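Local coordinates for D-mannonate dehydratase (Streptococcus suis, PDB 3BDK), which probably catalyses the manganese- or iron-dependent dehydration of D-mannonate to 2-dehydro-3-deoxy-D-gluconate, a step in the breakdown of glucuronate, at residues A[131-136]-A[145-150]; A[260-265]-A[288-293]; A[297-302]-A[329-334]. All blocks are in the same frame, centred on the assembly; numbering follows the deposited sequence.

Contact 1 (A[131-136]-A[145-150]); sequences WTRSDL and TSLAFL. With DNO (D-mannose), chain C.
Ala148 O is gripped by two consecutive backbone amides. Ser134 N donates to it at 2.9 Å. Asp135 N adds a weak bond to the same oxygen at 3.1 Å. In return, Ala148 N gives a straighter bond to Asp135 O, 2.9 Å long with an N-H...O angle of 159°. Two residues thus face one, which is a classic beta bulge. It lies where the chain enters the hairpin of strands 135-139 and 145-150, part of the four-stranded antiparallel sheet beside the substrate pocket. Arg133 crosses Leu147 at about a right angle. Its chain bends about the CB-CG bond (chi2 -58°), and Leu147 CB then lies at the edge of the guanidinium, 3.9 Å from Arg133 NE. The guanidinium folds back toward the preceding residue, where NH1 bonds Thr132 O at 3.1 Å, with the oxygen in the guanidinium plane but the donor well above the carbonyl plane. NH1 also pairs with Asp222, and NH2 forms a salt bridge with Glu299, so these partners together fix the rotation of the Arg133 guanidinium. The Thr132 methyl CG2 touches Phe149 CE1 at 3.7 Å, and the Phe149 ring meets that of Phe297. Leu147 CD2 rests against Leu136 CA at 3.9 Å and also meets the Leu136 CD2 methyl. At the start of 131-136, Trp131 presents its ring edge to the bound D-mannose, with NE1 2.9 Å from O4 of the sugar and near the ring plane.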
loop_
_atom_site.group_PDB
_atom_site.type_symbol
_atom_site.label_atom_id
_atom_site.label_comp_id
_atom_site.label_asym_id
_atom_site.label_seq_id
_atom_site.Cartn_x
_atom_site.Cartn_y
_atom_site.Cartn_z
ATOM N N TRP A 131 23.677 -12.240 -2.218
ATOM C CA TRP A 131 22.439 -12.861 -2.651
ATOM C C TRP A 131 22.702 -13.480 -4.016
ATOM O O TRP A 131 23.707 -13.182 -4.667
ATOM C CB TRP A 131 21.300 -11.834 -2.722
ATOM C CG TRP A 131 21.633 -10.634 -3.560
ATOM C CD1 TRP A 131 22.204 -9.478 -3.137
ATOM C CD2 TRP A 131 21.439 -10.488 -4.975
ATOM N NE1 TRP A 131 22.370 -8.610 -4.190
ATOM C CE2 TRP A 131 21.915 -9.204 -5.331
ATOM C CE3 TRP A 131 20.909 -11.315 -5.976
ATOM C CZ2 TRP A 131 21.868 -8.719 -6.646
ATOM C CZ3 TRP A 131 20.871 -10.828 -7.296
ATOM C CH2 TRP A 131 21.346 -9.546 -7.610
ATOM N N THR A 132 21.791 -14.336 -4.451
ATOM C CA THR A 132 21.905 -14.979 -5.740
ATOM C C THR A 132 20.502 -15.114 -6.301
ATOM O O THR A 132 19.598 -15.622 -5.628
ATOM C CB THR A 132 22.544 -16.356 -5.566
ATOM O OG1 THR A 132 23.867 -16.196 -5.045
ATOM C CG2 THR A 132 22.601 -17.137 -6.881
ATOM N N ARG A 133 20.313 -14.638 -7.521
ATOM C CA ARG A 133 19.079 -14.873 -8.230
ATOM C C ARG A 133 19.446 -15.475 -9.572
ATOM O O ARG A 133 20.549 -15.251 -10.063
ATOM C CB ARG A 133 18.292 -13.575 -8.417
ATOM C CG ARG A 133 17.809 -12.907 -7.122
ATOM C CD ARG A 133 16.915 -13.843 -6.271
ATOM N NE ARG A 133 16.375 -13.155 -5.106
ATOM C CZ ARG A 133 16.874 -13.233 -3.873
ATOM N NH1 ARG A 133 17.933 -13.998 -3.617
ATOM N NH2 ARG A 133 16.305 -12.541 -2.890
ATOM N N SER A 134 18.534 -16.256 -10.150
ATOM C CA SER A 134 18.727 -16.828 -11.469
ATOM C C SER A 134 18.161 -15.876 -12.517
ATOM O O SER A 134 18.505 -15.957 -13.700
ATOM C CB SER A 134 18.004 -18.173 -11.565
ATOM O OG SER A 134 16.798 -18.047 -12.314
ATOM N N ASP A 135 17.274 -14.981 -12.085
ATOM C CA ASP A 135 16.462 -14.205 -13.027
ATOM C C ASP A 135 15.886 -12.964 -12.369
ATOM O O ASP A 135 15.155 -13.066 -11.377
ATOM C CB ASP A 135 15.342 -15.096 -13.592
ATOM C CG ASP A 135 14.579 -14.444 -14.746
ATOM O OD1 ASP A 135 14.820 -13.262 -15.079
ATOM O OD2 ASP A 135 13.706 -15.131 -15.312
ATOM N N LEU A 136 16.183 -11.810 -12.969
ATOM C CA LEU A 136 15.916 -10.502 -12.389
ATOM C C LEU A 136 14.747 -9.778 -13.033
ATOM O O LEU A 136 14.542 -8.574 -12.803
ATOM C CB LEU A 136 17.165 -9.618 -12.453
ATOM C CG LEU A 136 18.508 -10.193 -11.980
ATOM C CD1 LEU A 136 19.588 -9.154 -12.201
ATOM C CD2 LEU A 136 18.487 -10.618 -10.532
ATOM N N THR A 145 6.817 -8.119 -12.996
ATOM C CA THR A 145 7.982 -9.023 -12.922
ATOM C C THR A 145 8.728 -8.908 -11.599
ATOM O O THR A 145 8.686 -7.863 -10.948
ATOM C CB THR A 145 9.001 -8.783 -14.058
ATOM O OG1 THR A 145 9.681 -7.541 -13.842
ATOM C CG2 THR A 145 8.340 -8.787 -15.433
ATOM N N SER A 146 9.421 -9.975 -11.201
ATOM C CA SER A 146 10.119 -9.985 -9.908
ATOM C C SER A 146 11.336 -10.919 -9.889
ATOM O O SER A 146 11.524 -11.735 -10.790
ATOM C CB SER A 146 9.163 -10.353 -8.775
ATOM O OG SER A 146 8.870 -11.747 -8.804
ATOM N N LEU A 147 12.171 -10.784 -8.868
ATOM C CA LEU A 147 13.385 -11.584 -8.781
ATOM C C LEU A 147 13.031 -13.017 -8.416
ATOM O O LEU A 147 12.167 -13.266 -7.575
ATOM C CB LEU A 147 14.334 -11.023 -7.721
ATOM C CG LEU A 147 14.529 -9.521 -7.584
ATOM C CD1 LEU A 147 15.517 -9.262 -6.470
ATOM C CD2 LEU A 147 15.067 -8.941 -8.870
ATOM N N ALA A 148 13.715 -13.961 -9.042
ATOM C CA ALA A 148 13.473 -15.339 -8.746
ATOM C C ALA A 148 14.802 -16.052 -8.729
ATOM O O ALA A 148 15.713 -15.715 -9.491
ATOM C CB ALA A 148 12.537 -15.947 -9.776
ATOM N N PHE A 149 14.906 -17.008 -7.810
ATOM C CA PHE A 149 15.962 -17.994 -7.780
ATOM C C PHE A 149 15.345 -19.334 -8.148
ATOM O O PHE A 149 14.610 -19.918 -7.352
ATOM C CB PHE A 149 16.543 -18.071 -6.370
ATOM C CG PHE A 149 17.622 -19.095 -6.209
ATOM C CD1 PHE A 149 18.943 -18.791 -6.542
ATOM C CD2 PHE A 149 17.334 -20.357 -5.715
ATOM C CE1 PHE A 149 19.951 -19.729 -6.387
ATOM C CE2 PHE A 149 18.337 -21.309 -5.568
ATOM C CZ PHE A 149 19.649 -20.990 -5.903
ATOM N N LEU A 150 15.632 -19.823 -9.346
ATOM C CA LEU A 150 15.131 -21.127 -9.758
ATOM C C LEU A 150 16.288 -22.103 -9.834
ATOM O O LEU A 150 17.138 -22.028 -10.732
ATOM C CB LEU A 150 14.410 -21.050 -11.103
ATOM C CG LEU A 150 13.010 -20.449 -11.252
ATOM C CD1 LEU A 150 12.960 -19.003 -10.797
ATOM C CD2 LEU A 150 12.520 -20.543 -12.720
HETATM C C1 DNO C . 19.708 -8.534 -1.092
HETATM C C2 DNO C . 19.339 -7.092 -0.710
HETATM C C3 DNO C . 20.332 -6.001 -1.220
HETATM C C4 DNO C . 21.857 -6.060 -0.879
HETATM C C5 DNO C . 22.311 -6.530 0.536
HETATM C C6 DNO C . 23.651 -5.875 0.892
HETATM O O1 DNO C . 18.902 -9.451 -0.926
HETATM O O2 DNO C . 19.116 -6.991 0.708
HETATM O O3 DNO C . 19.863 -4.730 -0.779
HETATM O O4 DNO C . 22.544 -6.791 -1.903
HETATM O O5 DNO C . 21.373 -6.217 1.578
HETATM O O6 DNO C . 24.717 -6.780 0.591
#

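Contact 2 (A[260-265]-A[288-293]); sequences SYASDP and RNVTAG
Val290 points its CB toward the turn that follows helix 258-262, and its two methyls divide the work. From CB, the branch CG1 lies anti to the carbonyl carbon (chi1 -55°) and comes within 4.0 Å of Ser263 OG. The other branch, CG2, sits between the backbone N and the carbonyl carbon. It meets Ser263 OG at 3.8 Å and Ala262 CB at 4.1 Å. The hydroxyl it touches is already engaged, because Ser263 OG is hydrogen-bonded to Gly259 O one turn back. Two residues on, Ala292 points the same way as Val290. Its CB rests against two backbone oxygens: it is 3.4 Å from Ser263 O and 3.6 Å from Ala262 O. Pro265 closes this end of the contact. Its CD lies 4.1 Å from Ala292 CB, and its CG rests near the backbone of Gly293. The other end is polar. The Arg288 chain is extended as far as CD, then bends at chi3 to reach Ser260. NH2 gives a weak bond to Ser260 OG, 3.2 Å long and bent to 132° at the hydrogen, with the oxygen near the guanidinium plane. Arg288 NH1 turns instead to Glu299, in a long and weak ion pair. The nearest side-chain atom of Arg288 is about 5 Å from the manganese ion and about 5 Å from the nearest sugar atom. Helix 258-262 directly follows barrel strand 252-257, and helix 269-278 packs against Tyr261 and Ala262. Strand 290-293 follows the next barrel strand, 282-286, in the chain and runs as an outermost strand of the antiparallel sheet, next to strand 296-299, with this helix end and turn lying against the Val290 and Ala292 side chains.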
loop_
_atom_site.group_PDB
_atom_site.type_symbol
_atom_site.label_atom_id
_atom_site.label_comp_id
_atom_site.label_asym_id
_atom_site.label_seq_id
_atom_site.Cartn_x
_atom_site.Cartn_y
_atom_site.Cartn_z
ATOM N N SER A 260 13.840 -13.928 3.321
ATOM C CA SER A 260 15.057 -14.720 3.132
ATOM C C SER A 260 14.868 -16.057 3.782
ATOM O O SER A 260 15.104 -17.082 3.160
ATOM C CB SER A 260 16.284 -14.021 3.719
ATOM O OG SER A 260 16.822 -13.080 2.788
ATOM N N TYR A 261 14.403 -16.042 5.026
ATOM C CA TYR A 261 14.109 -17.265 5.744
ATOM C C TYR A 261 13.005 -18.121 5.123
ATOM O O TYR A 261 13.117 -19.345 5.140
ATOM C CB TYR A 261 13.792 -16.982 7.204
ATOM C CG TYR A 261 15.004 -16.646 8.037
ATOM C CD1 TYR A 261 15.043 -15.487 8.813
ATOM C CD2 TYR A 261 16.104 -17.495 8.072
ATOM C CE1 TYR A 261 16.149 -15.185 9.586
ATOM C CE2 TYR A 261 17.210 -17.197 8.830
ATOM C CZ TYR A 261 17.236 -16.040 9.583
ATOM O OH TYR A 261 18.362 -15.742 10.333
ATOM N N ALA A 262 11.945 -17.520 4.582
ATOM C CA ALA A 262 10.839 -18.357 4.055
ATOM C C ALA A 262 11.129 -18.961 2.696
ATOM O O ALA A 262 10.369 -19.782 2.199
ATOM C CB ALA A 262 9.523 -17.592 4.006
ATOM N N SER A 263 12.233 -18.535 2.105
ATOM C CA SER A 263 12.688 -19.044 0.802
ATOM C C SER A 263 13.033 -20.501 0.913
ATOM O O SER A 263 12.973 -21.215 -0.060
ATOM C CB SER A 263 13.879 -18.237 0.307
ATOM O OG SER A 263 13.470 -16.883 0.163
ATOM N N ASP A 264 13.365 -20.935 2.126
ATOM C CA ASP A 264 13.427 -22.346 2.432
ATOM C C ASP A 264 12.169 -22.841 3.173
ATOM O O ASP A 264 12.011 -22.582 4.360
ATOM C CB ASP A 264 14.673 -22.671 3.262
ATOM C CG ASP A 264 14.981 -24.164 3.287
ATOM O OD1 ASP A 264 14.066 -24.971 3.558
ATOM O OD2 ASP A 264 16.143 -24.532 3.010
ATOM N N PRO A 265 11.309 -23.613 2.490
ATOM C CA PRO A 265 10.091 -24.231 3.069
ATOM C C PRO A 265 10.269 -24.912 4.442
ATOM O O PRO A 265 9.310 -25.066 5.187
ATOM C CB PRO A 265 9.741 -25.309 2.044
ATOM C CG PRO A 265 10.233 -24.736 0.730
ATOM C CD PRO A 265 11.491 -23.966 1.072
ATOM N N ARG A 288 9.688 -8.795 3.425
ATOM C CA ARG A 288 9.460 -9.120 2.022
ATOM C C ARG A 288 8.792 -10.483 1.874
ATOM O O ARG A 288 8.929 -11.350 2.738
ATOM C CB ARG A 288 10.779 -9.095 1.247
ATOM C CG ARG A 288 10.783 -9.969 0.004
ATOM C CD ARG A 288 12.096 -9.845 -0.754
ATOM N NE ARG A 288 13.251 -10.021 0.122
ATOM C CZ ARG A 288 14.001 -11.118 0.157
ATOM N NH1 ARG A 288 13.719 -12.142 -0.636
ATOM N NH2 ARG A 288 15.033 -11.190 0.986
ATOM N N ASN A 289 8.066 -10.663 0.775
ATOM C CA ASN A 289 7.265 -11.865 0.575
ATOM C C ASN A 289 7.792 -12.726 -0.566
ATOM O O ASN A 289 8.156 -12.215 -1.626
ATOM C CB ASN A 289 5.801 -11.496 0.324
ATOM C CG ASN A 289 4.846 -12.607 0.710
ATOM O OD1 ASN A 289 5.265 -13.675 1.157
ATOM N ND2 ASN A 289 3.552 -12.360 0.542
ATOM N N VAL A 290 7.829 -14.036 -0.345
ATOM C CA VAL A 290 8.243 -14.977 -1.379
ATOM C C VAL A 290 7.291 -16.167 -1.454
ATOM O O VAL A 290 6.549 -16.440 -0.511
ATOM C CB VAL A 290 9.673 -15.492 -1.133
ATOM C CG1 VAL A 290 10.644 -14.326 -1.018
ATOM C CG2 VAL A 290 9.719 -16.358 0.116
ATOM N N THR A 291 7.319 -16.870 -2.581
ATOM C CA THR A 291 6.725 -18.199 -2.671
ATOM C C THR A 291 7.858 -19.188 -2.972
ATOM O O THR A 291 8.839 -18.823 -3.608
ATOM C CB THR A 291 5.613 -18.256 -3.710
ATOM O OG1 THR A 291 5.015 -19.556 -3.697
ATOM C CG2 THR A 291 6.143 -17.948 -5.082
ATOM N N ALA A 292 7.762 -20.421 -2.488
ATOM C CA ALA A 292 8.959 -21.262 -2.424
ATOM C C ALA A 292 8.636 -22.731 -2.574
ATOM O O ALA A 292 7.528 -23.151 -2.299
ATOM C CB ALA A 292 9.725 -21.012 -1.131
ATOM N N GLY A 293 9.606 -23.506 -3.046
ATOM C CA GLY A 293 9.481 -24.955 -3.068
ATOM C C GLY A 293 10.835 -25.655 -3.024
ATOM O O GLY A 293 11.892 -25.041 -2.743
#

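Contact 3 (A[297-302]-A[329-334]). With MN (manganese (II) ion), chain D; DNO (D-mannose), chain C.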
loop_
_atom_site.group_PDB
_atom_site.type_symbol
_atom_site.label_atom_id
_atom_site.label_comp_id
_atom_site.label_asym_id
_atom_site.label_seq_id
_atom_site.Cartn_x
_atom_site.Cartn_y
_atom_site.Cartn_z
ATOM N N PHE A 297 12.566 -20.425 -5.405
ATOM C CA PHE A 297 11.665 -19.416 -4.864
ATOM C C PHE A 297 11.570 -18.193 -5.746
ATOM O O PHE A 297 12.450 -17.935 -6.575
ATOM C CB PHE A 297 12.090 -19.003 -3.449
ATOM C CG PHE A 297 13.421 -18.318 -3.389
ATOM C CD1 PHE A 297 14.581 -19.045 -3.216
ATOM C CD2 PHE A 297 13.513 -16.939 -3.477
ATOM C CE1 PHE A 297 15.826 -18.411 -3.153
ATOM C CE2 PHE A 297 14.763 -16.298 -3.427
ATOM C CZ PHE A 297 15.919 -17.049 -3.258
ATOM N N GLN A 298 10.493 -17.441 -5.538
ATOM C CA GLN A 298 10.230 -16.233 -6.281
ATOM C C GLN A 298 9.622 -15.172 -5.386
ATOM O O GLN A 298 8.656 -15.439 -4.649
ATOM C CB GLN A 298 9.294 -16.499 -7.449
ATOM C CG GLN A 298 9.000 -15.195 -8.209
ATOM C CD GLN A 298 8.449 -15.363 -9.594
ATOM O OE1 GLN A 298 8.205 -14.376 -10.261
ATOM N NE2 GLN A 298 8.244 -16.594 -10.038
ATOM N N GLU A 299 10.187 -13.968 -5.458
ATOM C CA GLU A 299 9.673 -12.822 -4.731
ATOM C C GLU A 299 8.312 -12.414 -5.297
ATOM O O GLU A 299 8.100 -12.458 -6.510
ATOM C CB GLU A 299 10.660 -11.664 -4.815
ATOM C CG GLU A 299 11.973 -11.978 -4.126
ATOM C CD GLU A 299 12.979 -10.825 -4.094
ATOM O OE1 GLU A 299 12.571 -9.632 -4.110
ATOM O OE2 GLU A 299 14.192 -11.144 -4.035
ATOM N N THR A 300 7.403 -12.021 -4.407
ATOM C CA THR A 300 6.054 -11.658 -4.802
ATOM C C THR A 300 5.680 -10.286 -4.279
ATOM O O THR A 300 6.507 -9.571 -3.732
ATOM C CB THR A 300 4.996 -12.685 -4.281
ATOM O OG1 THR A 300 4.959 -12.663 -2.851
ATOM C CG2 THR A 300 5.303 -14.091 -4.772
ATOM N N ALA A 301 4.425 -9.922 -4.468
ATOM C CA ALA A 301 3.842 -8.729 -3.859
ATOM C C ALA A 301 3.825 -8.953 -2.362
ATOM O O ALA A 301 3.814 -10.091 -1.911
ATOM C CB ALA A 301 2.425 -8.539 -4.374
ATOM N N HIS A 302 3.804 -7.877 -1.583
ATOM C CA HIS A 302 3.903 -8.037 -0.144
ATOM C C HIS A 302 2.664 -8.715 0.430
ATOM O O HIS A 302 2.763 -9.473 1.355
ATOM C CB HIS A 302 4.203 -6.701 0.525
ATOM C CG HIS A 302 5.517 -6.104 0.103
ATOM N ND1 HIS A 302 5.651 -5.320 -1.022
ATOM C CD2 HIS A 302 6.756 -6.201 0.644
ATOM C CE1 HIS A 302 6.913 -4.952 -1.148
ATOM N NE2 HIS A 302 7.604 -5.468 -0.152
ATOM N N PRO A 329 9.872 -2.496 4.178
ATOM C CA PRO A 329 9.567 -3.167 2.910
ATOM C C PRO A 329 10.822 -3.406 2.079
ATOM O O PRO A 329 11.386 -2.460 1.529
ATOM C CB PRO A 329 8.650 -2.167 2.204
ATOM C CG PRO A 329 9.057 -0.845 2.747
ATOM C CD PRO A 329 9.439 -1.088 4.179
ATOM N N ASP A 330 11.251 -4.660 1.993
ATOM C CA ASP A 330 12.331 -5.041 1.089
ATOM C C ASP A 330 11.858 -5.051 -0.361
ATOM O O ASP A 330 10.881 -4.388 -0.710
ATOM C CB ASP A 330 12.889 -6.413 1.470
ATOM C CG ASP A 330 14.401 -6.418 1.572
ATOM O OD1 ASP A 330 15.049 -5.608 0.876
ATOM O OD2 ASP A 330 14.944 -7.233 2.348
ATOM N N HIS A 331 12.556 -5.809 -1.200
ATOM C CA HIS A 331 12.393 -5.703 -2.645
ATOM C C HIS A 331 10.927 -5.522 -3.022
ATOM O O HIS A 331 10.032 -5.973 -2.307
ATOM C CB HIS A 331 12.967 -6.938 -3.342
ATOM C CG HIS A 331 14.349 -7.297 -2.892
ATOM N ND1 HIS A 331 14.656 -7.574 -1.578
ATOM C CD2 HIS A 331 15.506 -7.425 -3.585
ATOM C CE1 HIS A 331 15.943 -7.857 -1.479
ATOM N NE2 HIS A 331 16.481 -7.773 -2.682
ATOM N N GLY A 332 10.688 -4.860 -4.150
ATOM C CA GLY A 332 9.378 -4.863 -4.773
ATOM C C GLY A 332 9.415 -5.379 -6.198
ATOM O O GLY A 332 10.485 -5.515 -6.792
ATOM N N ARG A 333 8.240 -5.668 -6.749
ATOM C CA ARG A 333 8.119 -6.008 -8.161
ATOM C C ARG A 333 8.494 -4.826 -9.048
ATOM O O ARG A 333 8.463 -3.675 -8.610
ATOM C CB ARG A 333 6.696 -6.474 -8.480
ATOM C CG ARG A 333 6.224 -7.648 -7.638
ATOM C CD ARG A 333 4.850 -7.386 -7.046
ATOM N NE ARG A 333 3.805 -7.386 -8.067
ATOM C CZ ARG A 333 2.864 -6.453 -8.172
ATOM N NH1 ARG A 333 2.833 -5.440 -7.317
ATOM N NH2 ARG A 333 1.953 -6.533 -9.132
ATOM N N ARG A 334 8.849 -5.117 -10.294
ATOM C CA ARG A 334 8.937 -4.089 -11.325
ATOM C C ARG A 334 7.576 -3.828 -11.961
ATOM O O ARG A 334 7.128 -4.582 -12.826
ATOM C CB ARG A 334 9.950 -4.492 -12.399
ATOM C CG ARG A 334 10.296 -3.379 -13.374
ATOM C CD ARG A 334 11.259 -3.865 -14.446
ATOM N NE ARG A 334 12.577 -4.172 -13.897
ATOM C CZ ARG A 334 13.368 -3.281 -13.308
ATOM N NH1 ARG A 334 12.977 -2.020 -13.190
ATOM N NH2 ARG A 334 14.552 -3.651 -12.839
HETATM MN MN MN D . 17.385 -7.488 2.323
HETATM C C1 DNO C . 19.708 -8.534 -1.092
HETATM C C2 DNO C . 19.339 -7.092 -0.710
HETATM C C3 DNO C . 20.332 -6.001 -1.220
HETATM C C4 DNO C . 21.857 -6.060 -0.879
HETATM C C5 DNO C . 22.311 -6.530 0.536
HETATM C C6 DNO C . 23.651 -5.875 0.892
HETATM O O1 DNO C . 18.902 -9.451 -0.926
HETATM O O2 DNO C . 19.116 -6.991 0.708
HETATM O O3 DNO C . 19.863 -4.730 -0.779
HETATM O O4 DNO C . 22.544 -6.791 -1.903
HETATM O O5 DNO C . 21.373 -6.217 1.578
HETATM O O6 DNO C . 24.717 -6.780 0.591
#
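Glu299 OE2 lies over one face of the His331 ring, 3.9 Å above its plane and offset toward the rim; the carboxylate and ring planes are 81° apart. The bound D-mannose lies at the ring edge, where His331 CE1 is 3.4 Å from O1 of the sugar. Glu299 reaches the ring by a chain extended beyond CG, and a salt bridge from its OE2 to Arg133 steadies its tip. The His302 ring is used edge-on. Its NE2 gives a weak bond to Asp330 O, 3.5 Å long, with that oxygen in the ring plane. Pro329 CB approaches the same NE2 obliquely. Segment 329-334 is the loop after strand 327-328 of the xylose isomerase-like TIM barrel, and it carries active-site residues. Asp330 OD2 binds the manganese ion at 2.5 Å, and O2 of the sugar binds it at 2.4 Å. His219 and His286 are the other protein ligands of the manganese, while Arg328 holds Asp330 OD1. Farther along the loop, Arg333 bends at chi2 and chi3 and lays its CD against Ala301, 3.6 Å from CA and 3.8 Å from CB. Its guanidinium pairs with Asp142 and Asp349, and its NH2 also bonds Ala41 O of the second subunit.

How the contacts relate
All three contacts are mostly buried and lie on the same side of the chain's centre. They share the antiparallel sheet: strand 145-150 of contact 1 and strand 290-293 of contact 2 flank strand 296-299 of contact 3. Contact 1 is held by backbone bonds within a hairpin. Contact 2 is chiefly small apolar side chains and a proline against a helix end, with Pro265 exposed at one end. Contact 3 has one weak hydrogen bond between its segments but brings together charged side chains and the metal site. Contacts 1 and 3 both touch the sugar. Arg133 NH2 and Arg288 NH1 bring contacts 1 and 2 together, 3.5 Å apart, with Glu299 of contact 3 beside both.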